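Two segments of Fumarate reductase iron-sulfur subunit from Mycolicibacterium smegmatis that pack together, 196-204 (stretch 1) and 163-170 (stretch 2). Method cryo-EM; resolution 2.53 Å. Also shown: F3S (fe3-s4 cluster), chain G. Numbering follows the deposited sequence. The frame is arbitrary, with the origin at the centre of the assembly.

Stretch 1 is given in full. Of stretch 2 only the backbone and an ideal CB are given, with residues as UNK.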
ATOM      1  N   ASP B 196      24.748   7.236  12.682  1.00 17.09           N
ATOM      2  CA  ASP B 196      25.137   7.233  14.087  1.00 17.09           C
ATOM      3  C   ASP B 196      24.050   6.716  15.025  1.00 17.09           C
ATOM      4  O   ASP B 196      24.361   5.998  15.980  1.00 17.09           O
ATOM      5  CB  ASP B 196      25.563   8.638  14.511  1.00 17.09           C
ATOM      6  CG  ASP B 196      26.826   9.093  13.814  1.00 17.09           C
ATOM      7  OD1 ASP B 196      27.741   8.262  13.643  1.00 17.09           O
ATOM      8  OD2 ASP B 196      26.911  10.280  13.436  1.00 17.09           O
ATOM      9  N   GLU B 197      22.783   7.061  14.796  1.00 16.70           N
ATOM     10  CA  GLU B 197      21.710   6.608  15.674  1.00 16.70           C
ATOM     11  C   GLU B 197      20.804   5.551  15.069  1.00 16.70           C
ATOM     12  O   GLU B 197      20.200   4.781  15.817  1.00 16.70           O
ATOM     13  CB  GLU B 197      20.854   7.794  16.144  1.00 16.70           C
ATOM     14  CG  GLU B 197      21.580   8.763  17.075  1.00 16.70           C
ATOM     15  CD  GLU B 197      22.436   9.775  16.350  1.00 16.70           C
ATOM     16  OE1 GLU B 197      22.427   9.773  15.108  1.00 16.70           O
ATOM     17  OE2 GLU B 197      23.124  10.569  17.025  1.00 16.70           O
ATOM     18  N   PHE B 198      20.693   5.482  13.749  1.00 14.42           N
ATOM     19  CA  PHE B 198      19.831   4.501  13.110  1.00 14.42           C
ATOM     20  C   PHE B 198      20.601   3.342  12.494  1.00 14.42           C
ATOM     21  O   PHE B 198      19.985   2.454  11.899  1.00 14.42           O
ATOM     22  CB  PHE B 198      18.956   5.188  12.062  1.00 14.42           C
ATOM     23  CG  PHE B 198      18.179   6.350  12.607  1.00 14.42           C
ATOM     24  CD1 PHE B 198      17.222   6.158  13.587  1.00 14.42           C
ATOM     25  CD2 PHE B 198      18.417   7.635  12.155  1.00 14.42           C
ATOM     26  CE1 PHE B 198      16.512   7.222  14.099  1.00 14.42           C
ATOM     27  CE2 PHE B 198      17.709   8.703  12.664  1.00 14.42           C
ATOM     28  CZ  PHE B 198      16.755   8.496  13.635  1.00 14.42           C
ATOM     29  N   GLY B 199      21.923   3.322  12.637  1.00 13.15           N
ATOM     30  CA  GLY B 199      22.725   2.158  12.315  1.00 13.15           C
ATOM     31  C   GLY B 199      22.754   1.723  10.866  1.00 13.15           C
ATOM     32  O   GLY B 199      22.607   0.534  10.578  1.00 13.15           O
ATOM     33  N   LEU B 200      22.953   2.664   9.940  1.00 12.35           N
ATOM     34  CA  LEU B 200      23.047   2.295   8.532  1.00 12.35           C
ATOM     35  C   LEU B 200      24.236   1.380   8.265  1.00 12.35           C
ATOM     36  O   LEU B 200      24.220   0.608   7.301  1.00 12.35           O
ATOM     37  CB  LEU B 200      23.133   3.551   7.666  1.00 12.35           C
ATOM     38  CG  LEU B 200      23.112   3.375   6.148  1.00 12.35           C
ATOM     39  CD1 LEU B 200      21.906   2.568   5.709  1.00 12.35           C
ATOM     40  CD2 LEU B 200      23.135   4.723   5.463  1.00 12.35           C
ATOM     41  N   GLY B 201      25.269   1.438   9.107  1.00 12.67           N
ATOM     42  CA  GLY B 201      26.418   0.570   8.931  1.00 12.67           C
ATOM     43  C   GLY B 201      26.136  -0.891   9.202  1.00 12.67           C
ATOM     44  O   GLY B 201      26.868  -1.752   8.707  1.00 12.67           O
ATOM     45  N   TYR B 202      25.095  -1.190   9.981  1.00 12.53           N
ATOM     46  CA  TYR B 202      24.740  -2.579  10.248  1.00 12.53           C
ATOM     47  C   TYR B 202      24.262  -3.287   8.993  1.00 12.53           C
ATOM     48  O   TYR B 202      24.352  -4.514   8.903  1.00 12.53           O
ATOM     49  CB  TYR B 202      23.669  -2.651  11.331  1.00 12.53           C
ATOM     50  CG  TYR B 202      24.218  -2.513  12.726  1.00 12.53           C
ATOM     51  CD1 TYR B 202      24.251  -1.282  13.360  1.00 12.53           C
ATOM     52  CD2 TYR B 202      24.708  -3.614  13.407  1.00 12.53           C
ATOM     53  CE1 TYR B 202      24.756  -1.155  14.630  1.00 12.53           C
ATOM     54  CE2 TYR B 202      25.213  -3.496  14.678  1.00 12.53           C
ATOM     55  CZ  TYR B 202      25.235  -2.265  15.285  1.00 12.53           C
ATOM     56  OH  TYR B 202      25.740  -2.142  16.555  1.00 12.53           O
ATOM     57  N   CYS B 203      23.778  -2.410   8.160  1.00 11.63           N
ATOM     58  CA  CYS B 203      23.293  -2.988   6.915  1.00 11.63           C
ATOM     59  C   CYS B 203      24.468  -3.438   6.062  1.00 11.63           C
ATOM     60  O   CYS B 203      25.198  -2.609   5.513  1.00 11.63           O
ATOM     61  CB  CYS B 203      22.434  -1.981   6.157  1.00 11.63           C
ATOM     62  SG  CYS B 203      21.768  -2.596   4.593  1.00 11.63           S
ATOM     63  N   ASN B 204      24.647  -4.874   5.823  1.00 12.63           N
ATOM     64  CA  ASN B 204      25.296  -5.420   4.648  1.00 12.63           C
ATOM     65  C   ASN B 204      24.216  -5.623   3.600  1.00 12.63           C
ATOM     66  O   ASN B 204      23.053  -5.865   3.928  1.00 12.63           O
ATOM     67  CB  ASN B 204      26.050  -6.715   4.967  1.00 12.63           C
ATOM     68  CG  ASN B 204      25.140  -7.894   5.241  1.00 12.63           C
ATOM     69  OD1 ASN B 204      23.983  -7.737   5.615  1.00 12.63           O
ATOM     70  ND2 ASN B 204      25.673  -9.091   5.068  1.00 12.63           N
ATOM     71  N   UNK B 163      19.666  -8.262  19.894  1.00 15.13           N
ATOM     72  CA  UNK B 163      20.411  -7.154  20.474  1.00 15.13           C
ATOM     73  C   UNK B 163      20.573  -5.989  19.506  1.00 15.13           C
ATOM     74  O   UNK B 163      20.862  -4.872  19.944  1.00 15.13           O
ATOM     75  CB  UNK B 163      21.788  -7.637  20.933  1.00 15.13           C
ATOM     76  N   UNK B 164      20.390  -6.221  18.212  1.00 14.20           N
ATOM     77  CA  UNK B 164      20.537  -5.185  17.201  1.00 14.20           C
ATOM     78  C   UNK B 164      19.259  -4.392  16.973  1.00 14.20           C
ATOM     79  O   UNK B 164      19.256  -3.478  16.146  1.00 14.20           O
ATOM     80  CB  UNK B 164      20.992  -5.812  15.881  1.00 14.20           C
ATOM     81  N   UNK B 165      18.178  -4.720  17.682  1.00 14.59           N
ATOM     82  CA  UNK B 165      16.911  -4.027  17.475  1.00 14.59           C
ATOM     83  C   UNK B 165      17.008  -2.559  17.864  1.00 14.59           C
ATOM     84  O   UNK B 165      16.432  -1.693  17.197  1.00 14.59           O
ATOM     85  CB  UNK B 165      15.798  -4.707  18.275  1.00 14.59           C
ATOM     86  N   UNK B 166      17.730  -2.256  18.942  1.00 16.13           N
ATOM     87  CA  UNK B 166      17.836  -0.879  19.405  1.00 16.13           C
ATOM     88  C   UNK B 166      18.830  -0.055  18.602  1.00 16.13           C
ATOM     89  O   UNK B 166      18.809   1.175  18.696  1.00 16.13           O
ATOM     90  CB  UNK B 166      18.234  -0.860  20.882  1.00 16.13           C
ATOM     91  N   UNK B 167      19.696  -0.694  17.819  1.00 14.76           N
ATOM     92  CA  UNK B 167      20.712   0.019  17.059  1.00 14.76           C
ATOM     93  C   UNK B 167      20.376   0.168  15.583  1.00 14.76           C
ATOM     94  O   UNK B 167      20.971   1.018  14.916  1.00 14.76           O
ATOM     95  CB  UNK B 167      22.055  -0.699  17.201  1.00 14.76           C
ATOM     96  N   UNK B 168      19.450  -0.629  15.060  1.00 12.50           N
ATOM     97  CA  UNK B 168      19.147  -0.665  13.636  1.00 12.50           C
ATOM     98  C   UNK B 168      17.677  -0.340  13.430  1.00 12.50           C
ATOM     99  O   UNK B 168      16.812  -0.912  14.100  1.00 12.50           O
ATOM    100  CB  UNK B 168      19.492  -2.029  13.034  1.00 12.50           C
ATOM    101  N   UNK B 169      17.398   0.576  12.503  1.00 12.70           N
ATOM    102  CA  UNK B 169      16.022   0.986  12.251  1.00 12.70           C
ATOM    103  C   UNK B 169      15.306   0.040  11.298  1.00 12.70           C
ATOM    104  O   UNK B 169      14.082  -0.104  11.380  1.00 12.70           O
ATOM    105  CB  UNK B 169      15.994   2.408  11.686  1.00 12.70           C
ATOM    106  N   UNK B 170      16.038  -0.608  10.398  1.00 11.70           N
ATOM    107  CA  UNK B 170      15.443  -1.508   9.445  1.00 11.70           C
ATOM    108  C   UNK B 170      15.355  -0.912   8.057  1.00 11.70           C
ATOM    109  O   UNK B 170      15.502   0.297   7.862  1.00 11.70           O
ATOM    110  CB  UNK B 170      14.050  -1.922   9.922  1.00 11.70           C
TER
HETATM  111 FE1  F3S G 303      17.935  -5.819   5.106  1.00 15.13          FE
HETATM  112 FE3  F3S G 303      18.155  -5.103   2.526  1.00 15.13          FE
HETATM  113 FE4  F3S G 303      20.102  -4.337   4.213  1.00 15.13          FE
HETATM  114  S1  F3S G 303      17.735  -7.137   3.332  1.00 15.13           S
HETATM  115  S2  F3S G 303      20.146  -6.015   5.728  1.00 15.13           S
HETATM  116  S3  F3S G 303      17.891  -3.667   4.307  1.00 15.13           S
HETATM  117  S4  F3S G 303      20.365  -4.875   2.036  1.00 15.13           S

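Position 163 lies beyond the reach of stretch 1: nothing there comes within 5.5 Å of its ideal CB, so this contact sets no rule. The deposited residue is Glu163.

At 164 the CA-to-CB bond points toward stretch 1, and the ideal CB stands 5.0 Å from Tyr202 CE2. That gap admits a medium side chain, polar or apolar, long enough to reach the tyrosine ring. Asn164 fits: with chi1 in m, its OD1 comes to 3.6 Å from Tyr202 CE2. Its backbone O also accepts a hydrogen bond from the N of position 167 at 3.3 Å.

Positions 165 and 166 again find no atom of stretch 1 near their ideal CBs, and at 166 the bond points away. Many residues would do, and this contact does not choose among them. They are Lys165 and Glu166.

At 167 the bond runs sideways, yet the ideal CB is only 3.8 Å from Tyr202 CE1. Almost any side chain with a CB could touch the ring, provided the rest turns clear of it. Asn167 does so, its CB 3.7 Å from Tyr202 CE1 and its amide carried beyond the ring. The backbone is more demanding: Asn167 O lies 3.3 Å from Gly199 CA in a CA-H...O contact. A CB on Gly199 would fall 2.2 Å from that same Asn167 O, a clash, and the positive phi of Gly199 independently favours glycine.

At 168 the bond is also sideways, with the ideal CB 4.6 Å from Tyr202 CB. Beyond it, stretch 1 offers the CB atoms of Tyr202 and Cys203, so a long apolar side chain, leucine, methionine or an aromatic, could follow this path. The residue is Phe168. Chi1 in t brings the ring nearer: CD1 lies 3.7 Å from Tyr202 CB, and CE1 4.0 Å from Cys203 CB. Gly199 O meets the ring edge, 3.0 Å from Phe168 CD1. Cys203 itself binds the cluster, its SG 2.4 Å from FE4, so Phe168 packs against an iron ligand.

At 169 the bond points toward stretch 1, with the ideal CB 4.0 Å from Phe198 O. A small side chain suits this close approach. Ala169 places its CB 4.1 Å from Phe198 CB, while its backbone N donates to Phe198 O at 3.3 Å, the one hydrogen bond between the stretches.

At 170 a CB would point away and jam against the preceding carbonyl O at these backbone angles. Glycine is called for, and Gly170 supplies it, which sits at the N-cap position, right before a helix.

Stretch 2 163-170: ENKENFAG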
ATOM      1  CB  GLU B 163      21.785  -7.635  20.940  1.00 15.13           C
ATOM      2  CG  GLU B 163      22.752  -7.955  19.813  1.00 15.13           C
ATOM      3  CD  GLU B 163      22.639  -9.387  19.331  1.00 15.13           C
ATOM      4  OE1 GLU B 163      23.320  -9.739  18.345  1.00 15.13           O
ATOM      5  OE2 GLU B 163      21.872 -10.162  19.936  1.00 15.13           O
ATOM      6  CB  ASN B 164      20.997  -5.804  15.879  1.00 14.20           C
ATOM      7  CG  ASN B 164      22.461  -6.174  15.888  1.00 14.20           C
ATOM      8  OD1 ASN B 164      23.228  -5.699  16.721  1.00 14.20           O
ATOM      9  ND2 ASN B 164      22.859  -7.025  14.955  1.00 14.20           N
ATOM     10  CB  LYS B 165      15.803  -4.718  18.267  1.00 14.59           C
ATOM     11  CG  LYS B 165      15.380  -6.059  17.705  1.00 14.59           C
ATOM     12  CD  LYS B 165      14.160  -5.924  16.823  1.00 14.59           C
ATOM     13  CE  LYS B 165      13.545  -7.278  16.521  1.00 14.59           C
ATOM     14  NZ  LYS B 165      12.813  -7.837  17.685  1.00 14.59           N
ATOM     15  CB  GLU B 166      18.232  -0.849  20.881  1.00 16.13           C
ATOM     16  CG  GLU B 166      19.541  -1.549  21.175  1.00 16.13           C
ATOM     17  CD  GLU B 166      20.213  -1.018  22.421  1.00 16.13           C
ATOM     18  OE1 GLU B 166      19.512  -0.809  23.432  1.00 16.13           O
ATOM     19  OE2 GLU B 166      21.444  -0.805  22.390  1.00 16.13           O
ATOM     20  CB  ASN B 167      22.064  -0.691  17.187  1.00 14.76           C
ATOM     21  CG  ASN B 167      22.545  -0.772  18.618  1.00 14.76           C
ATOM     22  OD1 ASN B 167      22.646   0.240  19.308  1.00 14.76           O
ATOM     23  ND2 ASN B 167      22.849  -1.982  19.070  1.00 14.76           N
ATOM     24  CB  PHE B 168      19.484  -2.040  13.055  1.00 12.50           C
ATOM     25  CG  PHE B 168      19.431  -2.105  11.559  1.00 12.50           C
ATOM     26  CD1 PHE B 168      20.230  -1.286  10.791  1.00 12.50           C
ATOM     27  CD2 PHE B 168      18.600  -3.008  10.923  1.00 12.50           C
ATOM     28  CE1 PHE B 168      20.192  -1.352   9.416  1.00 12.50           C
ATOM     29  CE2 PHE B 168      18.561  -3.079   9.548  1.00 12.50           C
ATOM     30  CZ  PHE B 168      19.357  -2.251   8.794  1.00 12.50           C
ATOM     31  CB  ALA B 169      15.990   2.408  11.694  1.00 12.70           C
TER
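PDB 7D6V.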